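Local coordinates for putative sugar binding protein (Bacteroides vulgatus ATCC 8482, PDB 3KEZ) that probably binds sugars at the bacterial outer membrane as a calcium-containing member of the SusD family, at residues T351-N354 against A355-V358; T378-L381 against E382-L385. One frame throughout, in Å; residues are numbered along the deposited sequence.

In the fold
Both contacts are helix N-termini in the same helical region: interaction 1 starts helix 354-368 and interaction 2 starts helix 381-392, the next helix in the chain, with their centres about 10 Å apart. Interaction 1 lies at the surface and relies on a carboxylate cap, two waters and a lysine. Interaction 2 is partly buried; its cap uses a hydroxyl and an amide, Leu379, Val384 and Leu385 are buried, and its apolar side chains pack on neighbouring helices and on a loop. The two meet directly, since Asn354 OD1 probably accepts a hydrogen bond from Leu379 N at 2.9 Å and Leu379 packs on Ala357 and Val358. Helix 337-350 borders both.

Interaction 1 of 2, residues T351-N354 against A355-V358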
ATOM      1  N   THR A 351       8.863  16.932  12.883  1.00 12.96           N
ATOM      2  CA  THR A 351       9.772  17.090  14.019  1.00 13.14           C
ATOM      3  C   THR A 351      10.565  18.404  13.986  1.00 12.43           C
ATOM      4  O   THR A 351      11.440  18.630  14.806  1.00 11.66           O
ATOM      5  CB  THR A 351      10.741  15.914  14.096  1.00 14.27           C
ATOM      6  OG1 THR A 351      11.444  15.783  12.864  1.00 14.70           O
ATOM      7  CG2 THR A 351       9.984  14.593  14.392  1.00 11.53           C
ATOM      8  N   GLY A 352      10.260  19.273  13.030  1.00 12.72           N
ATOM      9  CA  GLY A 352      10.816  20.601  13.006  1.00 13.26           C
ATOM     10  C   GLY A 352      12.200  20.662  12.400  1.00 10.52           C
ATOM     11  O   GLY A 352      12.965  21.564  12.715  1.00 10.73           O
ATOM     12  N   ASP A 353      12.556  19.685  11.577  1.00  9.87           N
ATOM     13  CA  ASP A 353      13.919  19.671  10.975  1.00  9.23           C
ATOM     14  C   ASP A 353      13.757  20.024   9.510  1.00  9.17           C
ATOM     15  O   ASP A 353      13.608  19.146   8.664  1.00  8.65           O
ATOM     16  CB  ASP A 353      14.609  18.324  11.150  1.00  9.19           C
ATOM     17  CG  ASP A 353      16.084  18.364  10.739  1.00 13.36           C
ATOM     18  OD1 ASP A 353      16.485  19.293  10.019  1.00 10.54           O
ATOM     19  OD2 ASP A 353      16.834  17.442  11.108  1.00 14.42           O
ATOM     20  N   ASN A 354      13.719  21.325   9.216  1.00  9.88           N
ATOM     21  CA  ASN A 354      13.462  21.751   7.861  1.00  8.10           C
ATOM     22  C   ASN A 354      14.562  21.352   6.898  1.00  8.72           C
ATOM     23  O   ASN A 354      14.270  20.954   5.762  1.00  8.78           O
ATOM     24  CB  ASN A 354      13.245  23.245   7.786  1.00  6.72           C
ATOM     25  CG  ASN A 354      12.690  23.650   6.449  1.00  7.61           C
ATOM     26  OD1 ASN A 354      11.633  23.159   6.022  1.00  8.55           O
ATOM     27  ND2 ASN A 354      13.419  24.496   5.750  1.00  2.14           N
ATOM     28  N   ALA A 355      15.804  21.437   7.358  1.00  9.06           N
ATOM     29  CA  ALA A 355      16.985  21.083   6.551  1.00 10.27           C
ATOM     30  C   ALA A 355      16.881  19.688   5.987  1.00  9.16           C
ATOM     31  O   ALA A 355      17.148  19.450   4.805  1.00  9.61           O
ATOM     32  CB  ALA A 355      18.285  21.237   7.365  1.00 10.57           C
ATOM     33  N   LYS A 356      16.476  18.784   6.860  1.00 11.86           N
ATOM     34  CA  LYS A 356      16.321  17.381   6.542  1.00 11.78           C
ATOM     35  C   LYS A 356      15.110  17.164   5.655  1.00  8.73           C
ATOM     36  O   LYS A 356      15.183  16.378   4.730  1.00  8.68           O
ATOM     37  CB  LYS A 356      16.180  16.556   7.834  1.00 13.82           C
ATOM     38  CG  LYS A 356      16.521  15.096   7.652  1.00 20.17           C
ATOM     39  CD  LYS A 356      16.491  14.278   8.974  1.00 16.03           C
ATOM     40  CE  LYS A 356      17.767  14.411   9.760  1.00 11.00           C
ATOM     41  NZ  LYS A 356      17.934  13.273  10.741  1.00 17.74           N
ATOM     42  N   ALA A 357      14.008  17.877   5.915  1.00  8.69           N
ATOM     43  CA  ALA A 357      12.839  17.774   5.049  1.00 10.36           C
ATOM     44  C   ALA A 357      13.174  18.193   3.627  1.00 10.49           C
ATOM     45  O   ALA A 357      12.801  17.487   2.686  1.00 14.10           O
ATOM     46  CB  ALA A 357      11.692  18.595   5.571  1.00 11.45           C
ATOM     47  N   VAL A 358      13.842  19.333   3.482  1.00  8.17           N
ATOM     48  CA  VAL A 358      14.294  19.812   2.183  1.00  7.96           C
ATOM     49  C   VAL A 358      15.231  18.785   1.506  1.00  8.26           C
ATOM     50  O   VAL A 358      15.048  18.507   0.325  1.00  9.65           O
ATOM     51  CB  VAL A 358      14.967  21.176   2.282  1.00 11.71           C
ATOM     52  CG1 VAL A 358      15.798  21.528   1.015  1.00  5.60           C
ATOM     53  CG2 VAL A 358      13.924  22.258   2.577  1.00  6.58           C
TER
HETATM   54  O   HOH W   1      16.305  15.193  12.559  1.00 14.60           O
HETATM   55  O   HOH W   2      16.708  22.342  10.086  1.00 24.05           O
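Asp353 caps the helix that follows it by accepting from Lys356 N at its OD1, 3.2 Å away. The N-H comes from above the carboxylate plane, 63° out of it, though the bond is fairly straight at hydrogen. With CG anti to the backbone N (chi1 -171°), the carboxylate reaches forward over the first turn, and its CG lies 3.4 Å from Lys356 CB. The tight part continues in the backbone, where Ala357 N donates to Asp353 O at 3.1 Å and Val358 N to Asn354 O at 2.8 Å. Ala357 is buried, its methyl against Ala348 and Val349 of helix 337-350. That helix ends in a Schellman motif, with Gly352 as the positive-phi C-prime residue, and Asp353 then serves as N-cap of helix 354-368: a compact helix-to-helix turn within the SusD family region. The solvent side is looser. One water donates to Asp353 OD1 and accepts from Ala355 N, while another donates to OD2 and takes a weak bond from Lys356 NZ. The lysine chain, bent at chi3 (-83°), curls across the carboxylate, with CE 3.4 Å from Asp353 OD2, yet NZ stays 4.3 Å from that oxygen and makes its salt bridge with Glu220. Replacing Asp353 by an alanine would probably leave Lys356 N without its capping acceptor and deprive both waters of their carboxylate partner. Farther round the turn, Asn354 ND2 passes 3.9 Å from Val358 CG2, while its ND2 donates to Lys377 O and its OD1 accepts from Leu379 N.

Interaction 2 of 2, residues T378-L381 against E382-L385; sequences TLTL and ENVL
Thr380 and Asn383 exchange two hydrogen bonds, each backbone N-H donating to the other's side chain. Asn383 N donates to Thr380 OG1 at 3.0 Å, and Thr380 N donates to Asn383 OD1, also at 3.0 Å. The second bond is straight at hydrogen (162°) but enters from above the amide's carbonyl plane, 55° out of it. The threonine hydroxyl sits between its own backbone N and carbonyl carbon (chi1 71°), which turns it to face the first turn of the helix. The asparagine bends back toward the chain before the helix, and its CG comes within 3.1 Å of Thr380 OG1. This reciprocal pair is a capping box: Thr380 is the N-cap of helix 381-392, and the amide of Asn383 fixes the backbone leading into it. Behind the box the ordinary helical bonds begin, Val384 N to Thr380 O and Leu385 N to Leu381 O. Outside the capping pair, Leu379 lays its CD2 methyl 3.7 Å from Asn383 OD1 and 4.0 Å from the asparagine CB. This buried leucine also packs on Ala357, Val358 and Leu361 of helix 354-368, so the residue just ahead of the cap joins this chain segment to the preceding helix by apolar contact. Across one helical turn, Leu381 CG touches Leu385 CD1 at 3.9 Å, the two side chains crossing at a slant. This leucine pair is covered by Asn405 and Met407 and by Glu346 of helix 337-350, and Val384 adds a contact with Val349 of that helix.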
ATOM      1  N   THR A 378      10.428  26.873   3.689  1.00  8.89           N
ATOM      2  CA  THR A 378      10.047  26.283   4.959  1.00  8.20           C
ATOM      3  C   THR A 378       8.915  25.356   4.620  1.00  5.01           C
ATOM      4  O   THR A 378       7.806  25.812   4.284  1.00  7.64           O
ATOM      5  CB  THR A 378       9.627  27.322   5.978  1.00 11.17           C
ATOM      6  OG1 THR A 378      10.763  28.170   6.265  1.00 10.93           O
ATOM      7  CG2 THR A 378       9.133  26.621   7.259  1.00  7.56           C
ATOM      8  N   LEU A 379       9.232  24.065   4.573  1.00  7.37           N
ATOM      9  CA  LEU A 379       8.287  23.069   4.100  1.00  7.86           C
ATOM     10  C   LEU A 379       7.193  22.787   5.134  1.00  9.79           C
ATOM     11  O   LEU A 379       7.458  22.731   6.337  1.00  5.23           O
ATOM     12  CB  LEU A 379       8.995  21.775   3.681  1.00 11.02           C
ATOM     13  CG  LEU A 379       9.881  21.811   2.418  1.00  8.93           C
ATOM     14  CD1 LEU A 379      10.533  20.454   2.306  1.00  4.97           C
ATOM     15  CD2 LEU A 379       9.093  22.119   1.191  1.00 11.60           C
ATOM     16  N   THR A 380       5.965  22.636   4.623  1.00  8.61           N
ATOM     17  CA  THR A 380       4.772  22.296   5.412  1.00 10.28           C
ATOM     18  C   THR A 380       4.354  20.818   5.169  1.00  9.70           C
ATOM     19  O   THR A 380       4.770  20.173   4.197  1.00  8.51           O
ATOM     20  CB  THR A 380       3.608  23.219   5.017  1.00 12.33           C
ATOM     21  OG1 THR A 380       3.183  22.847   3.705  1.00  7.84           O
ATOM     22  CG2 THR A 380       4.056  24.706   5.029  1.00  8.67           C
ATOM     23  N   LEU A 381       3.530  20.264   6.046  1.00 10.36           N
ATOM     24  CA  LEU A 381       2.971  18.960   5.776  1.00 12.57           C
ATOM     25  C   LEU A 381       2.265  18.940   4.421  1.00 10.85           C
ATOM     26  O   LEU A 381       2.412  18.006   3.639  1.00 11.29           O
ATOM     27  CB  LEU A 381       2.003  18.537   6.888  1.00 13.69           C
ATOM     28  CG  LEU A 381       1.258  17.230   6.678  1.00 11.34           C
ATOM     29  CD1 LEU A 381       2.243  16.057   6.569  1.00 10.88           C
ATOM     30  CD2 LEU A 381       0.217  17.019   7.784  1.00 11.20           C
ATOM     31  N   GLU A 382       1.496  19.972   4.139  1.00 13.50           N
ATOM     32  CA  GLU A 382       0.756  20.010   2.885  1.00 14.06           C
ATOM     33  C   GLU A 382       1.689  19.968   1.663  1.00 13.60           C
ATOM     34  O   GLU A 382       1.353  19.356   0.667  1.00 12.70           O
ATOM     35  CB  GLU A 382      -0.126  21.248   2.814  1.00 12.24           C
ATOM     36  CG  GLU A 382      -0.831  21.376   1.487  1.00 16.05           C
ATOM     37  CD  GLU A 382      -2.059  22.268   1.510  1.00 20.21           C
ATOM     38  OE1 GLU A 382      -2.318  22.974   2.504  1.00 14.31           O
ATOM     39  OE2 GLU A 382      -2.781  22.257   0.504  1.00 15.30           O
ATOM     40  N   ASN A 383       2.820  20.671   1.743  1.00 12.68           N
ATOM     41  CA  ASN A 383       3.852  20.650   0.691  1.00 10.26           C
ATOM     42  C   ASN A 383       4.313  19.213   0.447  1.00  9.89           C
ATOM     43  O   ASN A 383       4.434  18.773  -0.695  1.00 11.22           O
ATOM     44  CB  ASN A 383       5.116  21.437   1.092  1.00 12.11           C
ATOM     45  CG  ASN A 383       4.931  22.952   1.172  1.00 12.91           C
ATOM     46  OD1 ASN A 383       5.791  23.616   1.751  1.00 10.30           O
ATOM     47  ND2 ASN A 383       3.901  23.514   0.559  1.00  6.66           N
ATOM     48  N   VAL A 384       4.579  18.488   1.538  1.00  6.69           N
ATOM     49  CA  VAL A 384       5.046  17.125   1.440  1.00 10.08           C
ATOM     50  C   VAL A 384       3.985  16.184   0.857  1.00  8.92           C
ATOM     51  O   VAL A 384       4.274  15.400  -0.066  1.00  9.88           O
ATOM     52  CB  VAL A 384       5.624  16.591   2.763  1.00  7.65           C
ATOM     53  CG1 VAL A 384       5.959  15.120   2.622  1.00  8.87           C
ATOM     54  CG2 VAL A 384       6.875  17.375   3.160  1.00  9.76           C
ATOM     55  N   LEU A 385       2.766  16.293   1.349  1.00  9.11           N
ATOM     56  CA  LEU A 385       1.648  15.502   0.817  1.00 12.14           C
ATOM     57  C   LEU A 385       1.299  15.819  -0.669  1.00 12.70           C
ATOM     58  O   LEU A 385       0.908  14.929  -1.432  1.00 11.64           O
ATOM     59  CB  LEU A 385       0.437  15.660   1.708  1.00  9.08           C
ATOM     60  CG  LEU A 385       0.536  15.143   3.155  1.00 10.90           C
ATOM     61  CD1 LEU A 385      -0.746  15.375   3.921  1.00  8.82           C
ATOM     62  CD2 LEU A 385       0.982  13.646   3.212  1.00 10.35           C
TER